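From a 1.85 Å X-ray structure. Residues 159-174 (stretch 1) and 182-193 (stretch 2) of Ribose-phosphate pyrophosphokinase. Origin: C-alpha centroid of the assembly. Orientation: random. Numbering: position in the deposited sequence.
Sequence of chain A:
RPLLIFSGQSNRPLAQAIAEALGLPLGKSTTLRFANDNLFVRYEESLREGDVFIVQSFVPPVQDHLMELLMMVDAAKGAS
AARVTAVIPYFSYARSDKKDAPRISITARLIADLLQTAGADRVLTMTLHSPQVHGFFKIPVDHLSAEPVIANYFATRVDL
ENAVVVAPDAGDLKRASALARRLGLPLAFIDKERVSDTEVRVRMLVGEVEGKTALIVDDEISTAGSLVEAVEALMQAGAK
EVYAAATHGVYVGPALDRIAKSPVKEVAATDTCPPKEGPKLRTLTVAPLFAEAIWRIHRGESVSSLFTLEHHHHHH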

# COMPACT_ATOMS: atom_id res chain seq x y z
N ASP A 159 47.15 19.94 -20.22
CA ASP A 159 48.22 20.71 -19.56
C ASP A 159 47.66 21.37 -18.30
O ASP A 159 47.13 22.52 -18.38
CB ASP A 159 48.73 21.73 -20.57
CG ASP A 159 49.89 22.53 -20.04
OD1 ASP A 159 50.51 22.07 -19.01
OD2 ASP A 159 50.16 23.60 -20.68
N LEU A 160 47.80 20.71 -17.16
CA LEU A 160 47.23 21.22 -15.91
C LEU A 160 47.91 22.54 -15.50
O LEU A 160 47.23 23.34 -14.82
CB LEU A 160 47.36 20.15 -14.82
CG LEU A 160 46.45 18.94 -15.01
CD1 LEU A 160 46.64 17.97 -13.86
CD2 LEU A 160 44.98 19.34 -15.13
N GLU A 161 49.17 22.79 -15.92
CA GLU A 161 49.93 24.01 -15.54
C GLU A 161 49.22 25.26 -16.07
O GLU A 161 49.48 26.34 -15.54
CB GLU A 161 51.37 24.07 -16.10
CG GLU A 161 52.10 22.74 -16.25
CD GLU A 161 52.04 21.80 -15.05
OE1 GLU A 161 52.15 20.56 -15.27
OE2 GLU A 161 51.88 22.31 -13.91
N ASN A 162 48.39 25.12 -17.10
CA ASN A 162 47.80 26.26 -17.86
C ASN A 162 46.30 26.04 -18.08
O ASN A 162 45.76 26.57 -19.09
CB ASN A 162 48.56 26.43 -19.19
CG ASN A 162 48.11 27.62 -20.00
OD1 ASN A 162 48.07 27.55 -21.23
ND2 ASN A 162 47.76 28.71 -19.33
N ALA A 163 45.64 25.34 -17.16
CA ALA A 163 44.22 24.93 -17.29
C ALA A 163 43.35 25.76 -16.34
O ALA A 163 43.84 26.19 -15.26
CB ALA A 163 44.08 23.46 -17.03
N VAL A 164 42.08 25.93 -16.71
CA VAL A 164 41.05 26.54 -15.83
C VAL A 164 39.73 25.80 -16.06
O VAL A 164 39.41 25.47 -17.19
CB VAL A 164 40.93 28.04 -16.14
CG1 VAL A 164 40.59 28.28 -17.59
CG2 VAL A 164 39.94 28.75 -15.22
N VAL A 165 38.98 25.55 -15.00
CA VAL A 165 37.62 24.98 -15.12
C VAL A 165 36.62 26.15 -15.27
O VAL A 165 36.65 27.09 -14.46
CB VAL A 165 37.31 24.06 -13.92
CG1 VAL A 165 35.91 23.46 -14.02
CG2 VAL A 165 38.34 22.95 -13.80
N VAL A 166 35.75 26.09 -16.27
CA VAL A 166 34.80 27.19 -16.54
C VAL A 166 33.39 26.64 -16.37
O VAL A 166 33.07 25.63 -17.02
CB VAL A 166 34.99 27.74 -17.96
CG1 VAL A 166 34.01 28.87 -18.25
CG2 VAL A 166 36.44 28.16 -18.19
N ALA A 167 32.57 27.32 -15.57
CA ALA A 167 31.10 27.11 -15.59
C ALA A 167 30.47 28.11 -16.56
O ALA A 167 30.70 29.31 -16.41
CB ALA A 167 30.54 27.28 -14.21
N PRO A 168 29.73 27.66 -17.58
CA PRO A 168 29.00 28.57 -18.47
C PRO A 168 27.54 28.87 -18.09
O PRO A 168 26.82 29.39 -18.90
CB PRO A 168 29.02 27.76 -19.76
CG PRO A 168 28.78 26.35 -19.28
CD PRO A 168 29.61 26.26 -18.02
N ASP A 169 27.10 28.41 -16.92
CA ASP A 169 25.71 28.57 -16.42
C ASP A 169 25.76 28.47 -14.91
O ASP A 169 26.54 27.63 -14.44
CB ASP A 169 24.76 27.48 -16.93
CG ASP A 169 24.07 27.79 -18.24
OD1 ASP A 169 23.30 28.78 -18.28
OD2 ASP A 169 24.28 27.02 -19.22
N ALA A 170 24.96 29.25 -14.18
CA ALA A 170 24.96 29.24 -12.70
C ALA A 170 24.81 27.81 -12.20
O ALA A 170 25.54 27.49 -11.25
CB ALA A 170 23.84 30.11 -12.14
N GLY A 171 23.92 27.01 -12.80
CA GLY A 171 23.62 25.62 -12.37
C GLY A 171 24.83 24.69 -12.46
O GLY A 171 24.78 23.63 -11.83
N ASP A 172 25.89 25.10 -13.19
CA ASP A 172 27.07 24.25 -13.52
C ASP A 172 28.21 24.50 -12.53
O ASP A 172 29.17 23.70 -12.52
CB ASP A 172 27.55 24.50 -14.96
CG ASP A 172 26.65 23.92 -16.05
OD1 ASP A 172 25.68 23.19 -15.70
OD2 ASP A 172 26.90 24.24 -17.25
N LEU A 173 28.08 25.51 -11.65
CA LEU A 173 29.15 25.96 -10.73
C LEU A 173 29.52 24.85 -9.72
O LEU A 173 30.71 24.70 -9.41
CB LEU A 173 28.63 27.21 -10.01
CG LEU A 173 29.42 28.52 -10.12
CD1 LEU A 173 30.55 28.50 -11.12
CD2 LEU A 173 28.48 29.68 -10.42
N LYS A 174 28.55 24.12 -9.19
CA LYS A 174 28.82 23.13 -8.12
C LYS A 174 29.67 21.97 -8.68
O LYS A 174 30.70 21.58 -8.03
CB LYS A 174 27.50 22.61 -7.55
CG LYS A 174 27.65 21.71 -6.33
CD LYS A 174 26.38 20.96 -5.95
CE LYS A 174 25.13 21.82 -5.93
NZ LYS A 174 25.16 22.82 -4.83
N ARG A 182 39.52 19.02 -7.45
CA ARG A 182 40.17 17.70 -7.70
C ARG A 182 41.45 17.87 -8.53
O ARG A 182 42.42 17.12 -8.26
CB ARG A 182 39.21 16.74 -8.41
CG ARG A 182 38.24 16.05 -7.47
CD ARG A 182 37.23 15.22 -8.25
NE ARG A 182 36.28 14.64 -7.34
CZ ARG A 182 36.48 13.57 -6.57
NH1 ARG A 182 37.63 12.91 -6.56
NH2 ARG A 182 35.52 13.19 -5.76
N LEU A 183 41.45 18.78 -9.50
CA LEU A 183 42.61 19.04 -10.41
C LEU A 183 43.52 20.18 -9.93
O LEU A 183 44.50 20.45 -10.63
CB LEU A 183 42.07 19.38 -11.79
CG LEU A 183 41.25 18.27 -12.43
CD1 LEU A 183 40.92 18.62 -13.87
CD2 LEU A 183 42.00 16.95 -12.37
N GLY A 184 43.17 20.88 -8.83
CA GLY A 184 43.96 21.99 -8.27
C GLY A 184 43.99 23.16 -9.23
O GLY A 184 45.04 23.75 -9.40
N LEU A 185 42.86 23.47 -9.83
CA LEU A 185 42.75 24.48 -10.91
C LEU A 185 41.89 25.62 -10.39
O LEU A 185 41.02 25.44 -9.52
CB LEU A 185 42.07 23.83 -12.12
CG LEU A 185 42.93 23.33 -13.28
CD1 LEU A 185 44.36 23.03 -12.92
CD2 LEU A 185 42.26 22.13 -13.94
N PRO A 186 42.09 26.82 -10.97
CA PRO A 186 41.19 27.94 -10.74
C PRO A 186 39.84 27.63 -11.39
O PRO A 186 39.79 26.83 -12.30
CB PRO A 186 41.88 29.13 -11.43
CG PRO A 186 42.78 28.50 -12.49
CD PRO A 186 43.17 27.15 -11.91
N LEU A 187 38.80 28.29 -10.90
CA LEU A 187 37.40 28.17 -11.40
C LEU A 187 37.01 29.51 -12.00
O LEU A 187 37.26 30.52 -11.35
CB LEU A 187 36.48 27.77 -10.25
CG LEU A 187 35.02 27.55 -10.59
CD1 LEU A 187 34.84 26.42 -11.58
CD2 LEU A 187 34.21 27.28 -9.32
N ALA A 188 36.50 29.53 -13.22
CA ALA A 188 36.04 30.77 -13.87
C ALA A 188 34.56 30.60 -14.19
O ALA A 188 34.10 29.45 -14.21
CB ALA A 188 36.84 31.06 -15.11
N PHE A 189 33.88 31.71 -14.46
CA PHE A 189 32.46 31.73 -14.89
C PHE A 189 32.38 32.56 -16.16
O PHE A 189 32.91 33.70 -16.18
CB PHE A 189 31.56 32.25 -13.76
CG PHE A 189 30.10 32.18 -14.12
CD1 PHE A 189 29.49 33.18 -14.84
CD2 PHE A 189 29.36 31.06 -13.80
CE1 PHE A 189 28.16 33.07 -15.23
CE2 PHE A 189 28.03 30.95 -14.17
CZ PHE A 189 27.44 31.95 -14.91
N ILE A 190 31.64 32.09 -17.16
CA ILE A 190 31.43 32.89 -18.39
C ILE A 190 29.92 33.07 -18.58
O ILE A 190 29.18 32.09 -18.79
CB ILE A 190 32.21 32.29 -19.58
CG1 ILE A 190 32.24 33.26 -20.78
CG2 ILE A 190 31.69 30.91 -19.98
CD1 ILE A 190 33.32 32.94 -21.84
N ASP A 191 29.46 34.30 -18.33
CA ASP A 191 28.06 34.72 -18.57
C ASP A 191 27.98 35.04 -20.06
O ASP A 191 28.67 36.00 -20.49
CB ASP A 191 27.67 35.88 -17.64
CG ASP A 191 26.25 36.39 -17.83
OD1 ASP A 191 25.33 35.56 -18.03
OD2 ASP A 191 26.07 37.60 -17.79
N LYS A 192 27.24 34.24 -20.82
CA LYS A 192 27.03 34.42 -22.28
C LYS A 192 25.53 34.40 -22.61
O LYS A 192 24.74 34.01 -21.72
CB LYS A 192 27.81 33.35 -23.05
CG LYS A 192 27.83 31.97 -22.40
CD LYS A 192 26.81 31.02 -22.97
CE LYS A 192 26.40 29.96 -21.97
NZ LYS A 192 25.51 28.96 -22.58
N GLU A 193 25.18 34.86 -23.81
CA GLU A 193 23.78 34.98 -24.33
C GLU A 193 23.76 34.53 -25.79
O GLU A 193 24.57 35.07 -26.58
CB GLU A 193 23.27 36.43 -24.30
CG GLU A 193 23.25 37.08 -22.93
CD GLU A 193 21.99 36.90 -22.09
OE1 GLU A 193 20.98 36.39 -22.62
OE2 GLU A 193 22.02 37.30 -20.89

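The two stretches meet as neighbouring parallel strands, 163-167 and 187-193, whose N-to-C directions differ by 38°, and together they bury 891 Å². Three residues cover the most surface: Phe 189 (86 Å²), Leu 185 (81 Å²) and Val 165 (75 Å²). Val 165 and Phe 189 belong to the paired strands, whereas Leu 185 lies just before the second one and packs beside Val 165.

Val 165 lies at the start of the hydrogen-bonded ladder and uses both its main chain and its side chain. Its amide N donates to Pro 186 O at 3.1 Å, and its carbonyl O accepts from Ala 188 N at 2.7 Å, so the residue spans Leu 187, its bridge partner. The pattern repeats two residues on: Ala 167 N donates to Ala 188 O at 3.0 Å, and Ala 167 O accepts from Ile 190 N, also at 3.0 Å. All four bonds are close to straight, with angles at hydrogen of 160° to 167°. The same carbonyls receive CA-H...O contacts, as from Leu 187 CA to Val 165 O (3.3 Å) and from Phe 189 CA to Ala 167 O (3.4 Å), an arrangement typical of parallel sheets. The side chain of Val 165, with chi1 in the t well, packs through CG1 on Leu 187 CD1 and through CG2 on Leu 185 CD2, both at 4.0 Å.

Leu 185 precedes the second strand, just after Gly 184, where the chain leaves helical geometry with positive phi. Its CA-to-CB bond points toward stretch 1, and the side chain fits against Leu 160 and the beginning of the first strand. Leu 185 CD2 lies 3.8 Å from Ala 163 CB and 4.1 Å from Leu 160 CD2, while Leu 185 CD1 comes within 3.5 Å of Leu 160 O. This single methyl, CD2, thus touches three side chains of stretch 1, those of Leu 160, Ala 163 and Val 165. Leu 183 extends the cluster, its CD1 4.3 Å from Leu 160 CD2.

Phe 189 shares the Val 165, Ala 167 and Leu 187 face of the sheet, and its ring reaches the turn that follows the first strand. Ala 167 O lies over one ring face, whereas the edge meets the backbone of the turn: Phe 189 CE2 is 3.4 Å from Asp 169 C and 3.5 Å from Ala 170 N. Leu 173, beyond the turn, brings CD2 to 3.8 Å from Phe 189 CD2 and CD1 to 4.3 Å from Leu 187 CD2, so it covers two neighbouring positions on this face.

Apolar contacts also surround Val 166 and Ala 188: Val 164 CG2 lies 3.9 Å from Ala 188 CB, and Val 166 CG1 is 3.5 Å from Ile 190 CG2. Lys 192 contributes mainly through its aliphatic chain, with CE 3.2 Å from Pro 168 O; its NZ and Asp 169 OD2, 4.1 Å apart, are beyond salt-bridge distance.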